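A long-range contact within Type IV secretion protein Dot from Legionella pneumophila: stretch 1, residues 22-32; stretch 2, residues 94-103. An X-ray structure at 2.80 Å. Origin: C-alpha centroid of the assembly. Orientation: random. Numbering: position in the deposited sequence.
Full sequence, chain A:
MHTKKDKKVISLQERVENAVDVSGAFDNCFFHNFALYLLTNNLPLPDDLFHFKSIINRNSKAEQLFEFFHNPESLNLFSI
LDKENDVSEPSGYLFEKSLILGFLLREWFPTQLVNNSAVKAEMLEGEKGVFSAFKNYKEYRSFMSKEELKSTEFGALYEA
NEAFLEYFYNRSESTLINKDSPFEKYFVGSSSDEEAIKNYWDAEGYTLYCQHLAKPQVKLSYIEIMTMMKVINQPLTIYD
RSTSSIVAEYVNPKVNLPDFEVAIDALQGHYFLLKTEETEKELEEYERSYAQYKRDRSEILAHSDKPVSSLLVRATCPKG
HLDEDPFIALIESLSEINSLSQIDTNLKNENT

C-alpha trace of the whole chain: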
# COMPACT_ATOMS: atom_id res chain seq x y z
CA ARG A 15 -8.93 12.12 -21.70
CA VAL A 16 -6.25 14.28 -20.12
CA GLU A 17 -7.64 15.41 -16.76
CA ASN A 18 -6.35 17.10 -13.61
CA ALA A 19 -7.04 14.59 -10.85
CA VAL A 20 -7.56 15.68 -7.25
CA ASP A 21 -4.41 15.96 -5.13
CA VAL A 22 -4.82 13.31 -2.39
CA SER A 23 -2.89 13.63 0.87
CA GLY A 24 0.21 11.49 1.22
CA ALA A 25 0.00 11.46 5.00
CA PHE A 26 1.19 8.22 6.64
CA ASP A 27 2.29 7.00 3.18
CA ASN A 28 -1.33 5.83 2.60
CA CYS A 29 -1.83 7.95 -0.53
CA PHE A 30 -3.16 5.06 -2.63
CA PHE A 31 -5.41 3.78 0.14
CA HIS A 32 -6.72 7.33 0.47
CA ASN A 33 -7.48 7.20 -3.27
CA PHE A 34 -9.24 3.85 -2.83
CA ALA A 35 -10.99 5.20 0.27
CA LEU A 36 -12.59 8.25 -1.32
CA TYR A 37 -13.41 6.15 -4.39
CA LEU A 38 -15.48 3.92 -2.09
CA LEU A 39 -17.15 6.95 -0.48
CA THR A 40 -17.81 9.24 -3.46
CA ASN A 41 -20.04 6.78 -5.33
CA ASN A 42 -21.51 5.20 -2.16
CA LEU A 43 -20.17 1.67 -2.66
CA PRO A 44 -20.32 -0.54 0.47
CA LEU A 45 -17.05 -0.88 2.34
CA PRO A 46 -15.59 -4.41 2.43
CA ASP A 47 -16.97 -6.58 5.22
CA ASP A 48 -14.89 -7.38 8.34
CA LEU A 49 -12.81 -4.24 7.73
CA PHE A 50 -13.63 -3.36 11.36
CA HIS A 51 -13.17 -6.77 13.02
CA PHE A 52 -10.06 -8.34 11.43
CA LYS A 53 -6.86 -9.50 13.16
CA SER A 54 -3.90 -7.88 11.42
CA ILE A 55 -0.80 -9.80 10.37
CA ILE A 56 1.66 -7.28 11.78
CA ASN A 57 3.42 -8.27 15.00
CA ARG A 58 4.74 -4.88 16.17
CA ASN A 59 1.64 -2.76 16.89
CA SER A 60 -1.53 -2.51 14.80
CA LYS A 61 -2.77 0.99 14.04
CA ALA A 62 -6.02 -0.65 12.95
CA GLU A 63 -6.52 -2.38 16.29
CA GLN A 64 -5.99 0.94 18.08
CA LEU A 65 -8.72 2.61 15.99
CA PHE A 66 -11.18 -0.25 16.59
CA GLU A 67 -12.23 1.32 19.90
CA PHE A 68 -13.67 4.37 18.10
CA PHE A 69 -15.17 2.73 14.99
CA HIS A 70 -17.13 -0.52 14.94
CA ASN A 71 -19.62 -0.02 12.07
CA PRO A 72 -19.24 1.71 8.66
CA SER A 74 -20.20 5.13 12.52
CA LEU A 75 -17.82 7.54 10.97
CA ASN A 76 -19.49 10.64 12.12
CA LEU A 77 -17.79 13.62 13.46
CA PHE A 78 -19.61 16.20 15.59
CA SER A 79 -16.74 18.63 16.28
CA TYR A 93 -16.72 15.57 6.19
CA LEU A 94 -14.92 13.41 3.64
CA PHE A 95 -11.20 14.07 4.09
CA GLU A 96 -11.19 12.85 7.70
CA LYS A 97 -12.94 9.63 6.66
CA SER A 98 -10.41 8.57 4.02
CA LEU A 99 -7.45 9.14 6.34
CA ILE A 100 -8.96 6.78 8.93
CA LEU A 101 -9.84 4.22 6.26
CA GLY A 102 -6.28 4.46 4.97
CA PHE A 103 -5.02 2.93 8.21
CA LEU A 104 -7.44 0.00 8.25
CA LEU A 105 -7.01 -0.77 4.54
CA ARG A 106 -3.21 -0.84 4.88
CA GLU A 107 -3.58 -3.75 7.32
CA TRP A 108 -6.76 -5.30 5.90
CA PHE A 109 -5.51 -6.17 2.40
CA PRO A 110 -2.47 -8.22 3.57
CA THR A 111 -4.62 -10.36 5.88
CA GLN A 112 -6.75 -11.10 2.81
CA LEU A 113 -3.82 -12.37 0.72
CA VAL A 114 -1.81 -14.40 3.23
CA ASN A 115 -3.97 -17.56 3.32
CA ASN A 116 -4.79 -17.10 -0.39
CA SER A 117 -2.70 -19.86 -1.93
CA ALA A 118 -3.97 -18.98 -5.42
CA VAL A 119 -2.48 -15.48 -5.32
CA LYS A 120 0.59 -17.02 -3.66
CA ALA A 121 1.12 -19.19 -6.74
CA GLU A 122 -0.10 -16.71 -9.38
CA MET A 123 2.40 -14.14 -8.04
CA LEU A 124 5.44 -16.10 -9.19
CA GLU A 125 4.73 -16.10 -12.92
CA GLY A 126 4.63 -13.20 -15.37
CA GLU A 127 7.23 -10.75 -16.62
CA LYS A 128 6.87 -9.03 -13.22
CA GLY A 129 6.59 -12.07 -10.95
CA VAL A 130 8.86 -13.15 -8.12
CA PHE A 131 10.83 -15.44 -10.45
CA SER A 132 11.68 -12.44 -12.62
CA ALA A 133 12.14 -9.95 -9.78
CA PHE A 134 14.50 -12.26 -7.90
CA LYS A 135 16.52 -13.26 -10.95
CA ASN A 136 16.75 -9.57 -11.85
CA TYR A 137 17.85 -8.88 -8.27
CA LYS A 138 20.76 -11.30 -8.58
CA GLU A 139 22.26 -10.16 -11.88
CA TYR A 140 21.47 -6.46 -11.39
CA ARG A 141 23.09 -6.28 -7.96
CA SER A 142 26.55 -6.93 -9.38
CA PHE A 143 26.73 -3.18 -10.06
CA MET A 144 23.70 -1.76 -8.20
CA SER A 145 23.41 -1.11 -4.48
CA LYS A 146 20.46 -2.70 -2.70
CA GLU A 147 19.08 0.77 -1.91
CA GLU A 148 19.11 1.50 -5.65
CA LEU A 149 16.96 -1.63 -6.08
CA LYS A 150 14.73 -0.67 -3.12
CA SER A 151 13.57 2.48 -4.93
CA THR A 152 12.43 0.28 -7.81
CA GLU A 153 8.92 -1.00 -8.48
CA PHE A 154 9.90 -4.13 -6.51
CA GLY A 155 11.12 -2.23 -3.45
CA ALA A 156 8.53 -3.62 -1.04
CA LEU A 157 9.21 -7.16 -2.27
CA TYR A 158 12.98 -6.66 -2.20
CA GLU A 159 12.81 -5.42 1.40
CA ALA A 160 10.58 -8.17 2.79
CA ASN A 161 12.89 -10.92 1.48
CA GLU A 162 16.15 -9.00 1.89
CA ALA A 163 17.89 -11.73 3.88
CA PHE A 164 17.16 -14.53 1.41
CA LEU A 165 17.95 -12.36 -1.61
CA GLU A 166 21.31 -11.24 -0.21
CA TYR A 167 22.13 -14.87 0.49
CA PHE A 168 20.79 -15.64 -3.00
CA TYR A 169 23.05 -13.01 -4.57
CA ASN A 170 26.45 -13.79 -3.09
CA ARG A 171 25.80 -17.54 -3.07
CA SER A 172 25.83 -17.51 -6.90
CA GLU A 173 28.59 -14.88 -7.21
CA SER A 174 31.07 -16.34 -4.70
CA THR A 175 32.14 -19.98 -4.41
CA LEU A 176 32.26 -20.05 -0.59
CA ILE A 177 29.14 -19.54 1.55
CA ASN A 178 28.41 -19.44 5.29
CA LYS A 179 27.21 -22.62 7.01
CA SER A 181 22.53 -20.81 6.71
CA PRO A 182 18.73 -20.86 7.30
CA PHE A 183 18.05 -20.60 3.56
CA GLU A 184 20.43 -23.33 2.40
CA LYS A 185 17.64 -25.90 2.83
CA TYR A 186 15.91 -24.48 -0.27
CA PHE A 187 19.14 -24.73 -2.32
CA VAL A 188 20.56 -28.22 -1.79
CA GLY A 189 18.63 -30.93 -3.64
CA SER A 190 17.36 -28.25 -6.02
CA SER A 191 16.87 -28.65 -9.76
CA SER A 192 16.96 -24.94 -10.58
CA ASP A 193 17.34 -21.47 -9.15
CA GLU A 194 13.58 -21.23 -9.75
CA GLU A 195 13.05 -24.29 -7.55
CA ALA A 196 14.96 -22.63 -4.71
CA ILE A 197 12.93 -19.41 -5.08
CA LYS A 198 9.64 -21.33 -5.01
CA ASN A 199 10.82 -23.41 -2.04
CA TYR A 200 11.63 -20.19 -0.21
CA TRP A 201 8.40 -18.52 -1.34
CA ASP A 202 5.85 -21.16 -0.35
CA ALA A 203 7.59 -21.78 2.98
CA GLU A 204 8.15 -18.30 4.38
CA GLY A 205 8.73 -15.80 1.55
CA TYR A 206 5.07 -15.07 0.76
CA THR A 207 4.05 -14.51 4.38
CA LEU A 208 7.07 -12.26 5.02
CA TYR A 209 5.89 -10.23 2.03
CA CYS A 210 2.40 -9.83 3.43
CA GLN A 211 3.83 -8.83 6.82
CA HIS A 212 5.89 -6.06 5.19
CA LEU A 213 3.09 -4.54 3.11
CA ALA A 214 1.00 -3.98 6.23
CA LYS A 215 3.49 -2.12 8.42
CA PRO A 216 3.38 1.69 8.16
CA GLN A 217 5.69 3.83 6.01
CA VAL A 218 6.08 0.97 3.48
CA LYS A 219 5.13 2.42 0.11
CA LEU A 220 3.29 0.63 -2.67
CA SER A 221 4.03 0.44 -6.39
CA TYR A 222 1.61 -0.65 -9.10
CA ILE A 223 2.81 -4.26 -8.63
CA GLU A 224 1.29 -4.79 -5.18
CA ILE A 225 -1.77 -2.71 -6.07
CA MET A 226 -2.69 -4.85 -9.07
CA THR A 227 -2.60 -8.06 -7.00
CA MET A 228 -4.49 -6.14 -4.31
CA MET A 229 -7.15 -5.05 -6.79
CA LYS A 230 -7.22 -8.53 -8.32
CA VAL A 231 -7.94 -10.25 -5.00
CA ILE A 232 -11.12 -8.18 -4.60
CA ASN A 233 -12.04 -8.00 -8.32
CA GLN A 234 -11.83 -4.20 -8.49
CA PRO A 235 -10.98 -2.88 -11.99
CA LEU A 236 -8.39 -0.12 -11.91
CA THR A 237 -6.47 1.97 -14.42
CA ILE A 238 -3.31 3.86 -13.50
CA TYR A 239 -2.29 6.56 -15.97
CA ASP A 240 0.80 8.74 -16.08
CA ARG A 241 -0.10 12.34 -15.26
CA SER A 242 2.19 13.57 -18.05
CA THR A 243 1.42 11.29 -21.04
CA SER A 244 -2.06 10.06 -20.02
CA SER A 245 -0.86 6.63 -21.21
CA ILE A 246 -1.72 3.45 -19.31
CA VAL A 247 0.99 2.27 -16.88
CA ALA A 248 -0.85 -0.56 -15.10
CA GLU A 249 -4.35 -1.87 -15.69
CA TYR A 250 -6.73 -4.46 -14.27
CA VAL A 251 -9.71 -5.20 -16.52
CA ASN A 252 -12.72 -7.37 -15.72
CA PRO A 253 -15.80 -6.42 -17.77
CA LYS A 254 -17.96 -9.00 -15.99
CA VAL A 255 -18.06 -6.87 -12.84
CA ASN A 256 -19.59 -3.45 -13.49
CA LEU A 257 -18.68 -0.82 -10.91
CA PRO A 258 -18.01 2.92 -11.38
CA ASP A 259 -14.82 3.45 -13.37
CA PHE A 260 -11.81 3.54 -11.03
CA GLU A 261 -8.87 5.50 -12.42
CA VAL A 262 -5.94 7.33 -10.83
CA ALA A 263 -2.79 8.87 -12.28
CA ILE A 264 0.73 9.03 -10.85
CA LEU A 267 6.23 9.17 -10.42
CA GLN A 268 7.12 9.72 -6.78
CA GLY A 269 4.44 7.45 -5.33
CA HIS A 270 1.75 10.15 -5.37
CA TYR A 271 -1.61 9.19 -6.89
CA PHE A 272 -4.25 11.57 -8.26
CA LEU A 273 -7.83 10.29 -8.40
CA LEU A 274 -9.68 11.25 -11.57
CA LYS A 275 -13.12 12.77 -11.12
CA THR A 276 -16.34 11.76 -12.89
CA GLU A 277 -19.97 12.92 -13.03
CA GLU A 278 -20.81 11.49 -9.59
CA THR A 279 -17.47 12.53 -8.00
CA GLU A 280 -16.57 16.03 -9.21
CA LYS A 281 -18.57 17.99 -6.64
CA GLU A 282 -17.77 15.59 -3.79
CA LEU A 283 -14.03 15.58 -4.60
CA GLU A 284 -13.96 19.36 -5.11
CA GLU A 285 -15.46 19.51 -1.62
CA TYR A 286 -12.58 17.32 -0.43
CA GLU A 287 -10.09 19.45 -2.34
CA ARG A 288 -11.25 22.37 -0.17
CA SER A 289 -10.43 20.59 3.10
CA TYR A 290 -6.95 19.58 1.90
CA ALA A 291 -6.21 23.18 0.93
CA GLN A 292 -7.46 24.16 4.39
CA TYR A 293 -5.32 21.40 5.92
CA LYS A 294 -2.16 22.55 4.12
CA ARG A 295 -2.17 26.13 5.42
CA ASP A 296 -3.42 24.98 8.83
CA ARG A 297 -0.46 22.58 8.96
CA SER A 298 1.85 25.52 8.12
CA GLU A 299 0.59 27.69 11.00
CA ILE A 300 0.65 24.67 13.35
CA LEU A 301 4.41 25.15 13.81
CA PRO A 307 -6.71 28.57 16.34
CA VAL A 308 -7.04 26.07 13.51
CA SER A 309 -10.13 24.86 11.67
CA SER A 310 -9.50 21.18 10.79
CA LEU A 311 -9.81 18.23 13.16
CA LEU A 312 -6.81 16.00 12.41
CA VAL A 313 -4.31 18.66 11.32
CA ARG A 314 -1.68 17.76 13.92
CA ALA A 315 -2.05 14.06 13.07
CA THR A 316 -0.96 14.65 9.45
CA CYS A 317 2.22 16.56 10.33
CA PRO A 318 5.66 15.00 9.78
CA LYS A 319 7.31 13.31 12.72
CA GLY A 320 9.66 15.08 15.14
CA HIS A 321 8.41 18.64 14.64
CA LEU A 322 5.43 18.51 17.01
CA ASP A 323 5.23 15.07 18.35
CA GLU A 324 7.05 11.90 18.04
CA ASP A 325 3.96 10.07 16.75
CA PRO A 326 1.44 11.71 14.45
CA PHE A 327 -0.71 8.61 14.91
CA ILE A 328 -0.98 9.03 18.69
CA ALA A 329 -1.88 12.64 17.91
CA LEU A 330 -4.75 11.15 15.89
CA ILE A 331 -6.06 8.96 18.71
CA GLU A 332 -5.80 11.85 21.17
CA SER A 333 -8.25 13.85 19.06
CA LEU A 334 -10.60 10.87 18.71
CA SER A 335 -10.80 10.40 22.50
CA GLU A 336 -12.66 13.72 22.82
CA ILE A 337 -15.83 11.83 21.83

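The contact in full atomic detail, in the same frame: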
# COMPACT_ATOMS: atom_id res chain seq x y z
N VAL A 22 -4.48 14.04 -3.61
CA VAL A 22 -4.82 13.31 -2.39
C VAL A 22 -3.64 13.36 -1.43
O VAL A 22 -2.48 13.24 -1.84
CB VAL A 22 -5.20 11.85 -2.71
CG1 VAL A 22 -5.77 11.18 -1.48
CG2 VAL A 22 -6.19 11.79 -3.86
N SER A 23 -3.94 13.53 -0.14
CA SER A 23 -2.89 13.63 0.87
C SER A 23 -2.03 12.38 0.91
O SER A 23 -2.53 11.25 0.86
CB SER A 23 -3.49 13.89 2.25
OG SER A 23 -2.49 14.28 3.17
N GLY A 24 -0.72 12.58 1.02
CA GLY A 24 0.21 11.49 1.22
C GLY A 24 0.64 11.36 2.67
O GLY A 24 1.80 11.04 2.96
N ALA A 25 -0.28 11.64 3.59
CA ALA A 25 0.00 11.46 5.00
C ALA A 25 0.04 9.98 5.35
O ALA A 25 -0.76 9.19 4.84
CB ALA A 25 -1.05 12.17 5.86
N PHE A 26 1.00 9.60 6.20
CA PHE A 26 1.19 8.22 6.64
C PHE A 26 1.47 7.28 5.48
O PHE A 26 1.23 6.07 5.59
CB PHE A 26 -0.02 7.72 7.43
CG PHE A 26 -0.27 8.50 8.68
CD1 PHE A 26 0.34 8.14 9.87
CD2 PHE A 26 -1.12 9.60 8.67
CE1 PHE A 26 0.10 8.85 11.03
CE2 PHE A 26 -1.36 10.31 9.82
CZ PHE A 26 -0.75 9.94 11.01
N ASP A 27 1.95 7.80 4.35
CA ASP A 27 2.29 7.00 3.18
C ASP A 27 1.12 6.11 2.73
O ASP A 27 1.33 5.03 2.17
CB ASP A 27 3.55 6.16 3.44
CG ASP A 27 4.82 7.01 3.56
OD1 ASP A 27 4.75 8.24 3.35
OD2 ASP A 27 5.89 6.45 3.87
N ASN A 28 -0.12 6.56 2.96
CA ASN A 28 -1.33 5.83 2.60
C ASN A 28 -2.03 6.47 1.40
O ASN A 28 -3.24 6.36 1.24
CB ASN A 28 -2.26 5.72 3.81
CG ASN A 28 -1.83 4.63 4.80
OD1 ASN A 28 -1.15 3.68 4.42
ND2 ASN A 28 -2.22 4.77 6.07
N CYS A 29 -1.26 7.12 0.53
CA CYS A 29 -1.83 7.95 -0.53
C CYS A 29 -2.71 7.14 -1.48
O CYS A 29 -3.77 7.62 -1.91
CB CYS A 29 -0.69 8.63 -1.29
SG CYS A 29 -1.19 9.51 -2.78
N PHE A 30 -2.32 5.89 -1.80
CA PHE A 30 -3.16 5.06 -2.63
C PHE A 30 -4.41 4.61 -1.89
O PHE A 30 -5.50 4.56 -2.47
CB PHE A 30 -2.40 3.85 -3.11
CG PHE A 30 -3.32 2.81 -3.70
CD1 PHE A 30 -3.80 2.97 -4.99
CD2 PHE A 30 -3.71 1.68 -2.99
CE1 PHE A 30 -4.63 2.06 -5.55
CE2 PHE A 30 -4.55 0.76 -3.54
CZ PHE A 30 -5.02 0.95 -4.84
N PHE A 31 -4.25 4.19 -0.63
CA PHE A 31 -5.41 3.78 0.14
C PHE A 31 -6.37 4.95 0.32
O PHE A 31 -7.59 4.75 0.32
CB PHE A 31 -4.98 3.22 1.48
CG PHE A 31 -4.22 1.94 1.37
CD1 PHE A 31 -4.77 0.84 0.74
CD2 PHE A 31 -2.94 1.84 1.89
CE1 PHE A 31 -4.07 -0.35 0.64
CE2 PHE A 31 -2.23 0.66 1.80
CZ PHE A 31 -2.79 -0.44 1.17
N HIS A 32 -5.85 6.17 0.44
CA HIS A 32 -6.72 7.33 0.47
C HIS A 32 -7.48 7.47 -0.84
O HIS A 32 -8.67 7.78 -0.84
CB HIS A 32 -5.91 8.59 0.78
CG HIS A 32 -5.26 8.59 2.13
ND1 HIS A 32 -4.19 9.40 2.44
CD2 HIS A 32 -5.51 7.86 3.24
CE1 HIS A 32 -3.82 9.18 3.69
NE2 HIS A 32 -4.60 8.25 4.20
N LEU A 94 -15.33 14.50 4.51
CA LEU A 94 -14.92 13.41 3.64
C LEU A 94 -13.42 13.16 3.75
O LEU A 94 -12.96 12.02 3.62
CB LEU A 94 -15.31 13.71 2.19
CG LEU A 94 -15.29 12.51 1.25
CD1 LEU A 94 -16.40 11.54 1.60
CD2 LEU A 94 -15.41 12.98 -0.20
N PHE A 95 -12.65 14.23 3.98
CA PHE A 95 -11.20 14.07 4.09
C PHE A 95 -10.83 13.28 5.34
O PHE A 95 -9.93 12.43 5.30
CB PHE A 95 -10.52 15.44 4.10
CG PHE A 95 -9.03 15.38 4.27
CD1 PHE A 95 -8.46 15.37 5.53
CD2 PHE A 95 -8.19 15.33 3.16
CE1 PHE A 95 -7.08 15.30 5.70
CE2 PHE A 95 -6.82 15.27 3.32
CZ PHE A 95 -6.27 15.26 4.59
N GLU A 96 -11.49 13.56 6.46
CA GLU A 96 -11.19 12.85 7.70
C GLU A 96 -11.54 11.37 7.60
O GLU A 96 -10.92 10.54 8.27
CB GLU A 96 -11.93 13.49 8.87
CG GLU A 96 -11.45 14.89 9.25
CD GLU A 96 -11.98 15.97 8.33
OE1 GLU A 96 -11.40 17.08 8.32
OE2 GLU A 96 -12.96 15.71 7.60
N LYS A 97 -12.52 11.02 6.76
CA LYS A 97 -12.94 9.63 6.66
C LYS A 97 -11.93 8.79 5.89
O LYS A 97 -11.65 7.64 6.27
CB LYS A 97 -14.32 9.55 6.01
N SER A 98 -11.37 9.34 4.81
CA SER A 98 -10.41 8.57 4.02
C SER A 98 -9.11 8.34 4.78
O SER A 98 -8.50 7.27 4.65
CB SER A 98 -10.13 9.29 2.70
OG SER A 98 -9.45 10.52 2.92
N LEU A 99 -8.69 9.30 5.60
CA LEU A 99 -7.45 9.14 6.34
C LEU A 99 -7.58 8.02 7.38
O LEU A 99 -6.63 7.26 7.60
CB LEU A 99 -7.07 10.46 7.00
CG LEU A 99 -5.85 10.46 7.91
CD1 LEU A 99 -4.60 10.79 7.11
CD2 LEU A 99 -6.04 11.45 9.03
N ILE A 100 -8.74 7.89 8.01
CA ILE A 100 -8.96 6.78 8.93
C ILE A 100 -9.02 5.46 8.17
O ILE A 100 -8.40 4.47 8.57
CB ILE A 100 -10.22 7.02 9.77
CG1 ILE A 100 -9.94 8.08 10.85
CG2 ILE A 100 -10.70 5.73 10.41
CD1 ILE A 100 -11.12 8.97 11.16
N LEU A 101 -9.75 5.44 7.05
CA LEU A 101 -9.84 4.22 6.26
C LEU A 101 -8.50 3.82 5.66
O LEU A 101 -8.26 2.64 5.39
CB LEU A 101 -10.88 4.39 5.15
CG LEU A 101 -12.33 4.38 5.62
CD1 LEU A 101 -13.28 4.51 4.45
CD2 LEU A 101 -12.62 3.11 6.40
N GLY A 102 -7.61 4.79 5.45
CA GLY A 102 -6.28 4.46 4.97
C GLY A 102 -5.53 3.55 5.92
O GLY A 102 -4.81 2.65 5.49
N PHE A 103 -5.71 3.76 7.23
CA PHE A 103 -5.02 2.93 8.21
C PHE A 103 -5.55 1.50 8.20
O PHE A 103 -4.78 0.54 8.23
CB PHE A 103 -5.16 3.54 9.61
CG PHE A 103 -4.42 4.83 9.79
CD1 PHE A 103 -3.07 4.91 9.50
CD2 PHE A 103 -5.06 5.95 10.28
CE1 PHE A 103 -2.38 6.09 9.67
CE2 PHE A 103 -4.37 7.13 10.45
CZ PHE A 103 -3.03 7.20 10.15

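Residues 22-32 form a loop that turns into the start of a helix, and they pack against the helix that begins at F95; the two stretches together bury 478 Å². No hydrogen bond crosses between them, so the contact rests mainly on the packing of side chains.

At the start of the loop, S23 makes the first approach. Its CB sits 3.8 Å from F95 CE2, near the plane of the phenyl ring, which reaches the loop through a t rotamer although its CA-to-CB bond points sideways. The OG of S23 accepts a weak hydrogen bond from A25 N. A25 points toward the helix and places its CB 4.0 Å from L99 CD1, a small apolar contact in a buried position.

F26 supplies the main aromatic contact. With chi1 in the m well, its ring receives the edge of F103 over one face: F26 CG lies 3.4 Å from F103 CE1, the ring centroids are 4.5 Å apart and the planes meet at 79°. The CA-to-CB bond of F103 points away from the loop, yet the end of its side chain comes back to make this edge-to-face pair. F26 CD2 also lies 4.0 Å from L99 CD1, so the same leucine methyl serves both A25 and F26.

D27 is out of reach, whereas N28, at the N-cap position, points toward the second helix. N28 ND2 comes within 3.4 Å of G102 O, but the angle is too poor for a hydrogen bond. Its OD1 is satisfied elsewhere in the structure.

C29 and F30 make no contact, and the helix returns to the interface at F31, whose CB is 3.9 Å from G102 CA before the end of its side chain leads away. Here the backbones come close, with 5.0 Å between F31 CA and G102 CA. Glycine suits this place: a CB on G102 would fall only 2.6 Å from H32 CD2 and 3.3 Å from N28 CB.

H32 closes the stretch and, of all residues in the contact, has the largest area covered by the other stretch, 71 Å². H32 ND1 donates a 2.9 Å hydrogen bond to S23 O, tying the imidazole back to its own loop and helping to fix the ring against the helix. There H32 CD2 lies 3.4 Å from S98 O and 3.9 Å from G102 CA, while H32 NE2 is 3.7 Å from L99 CA.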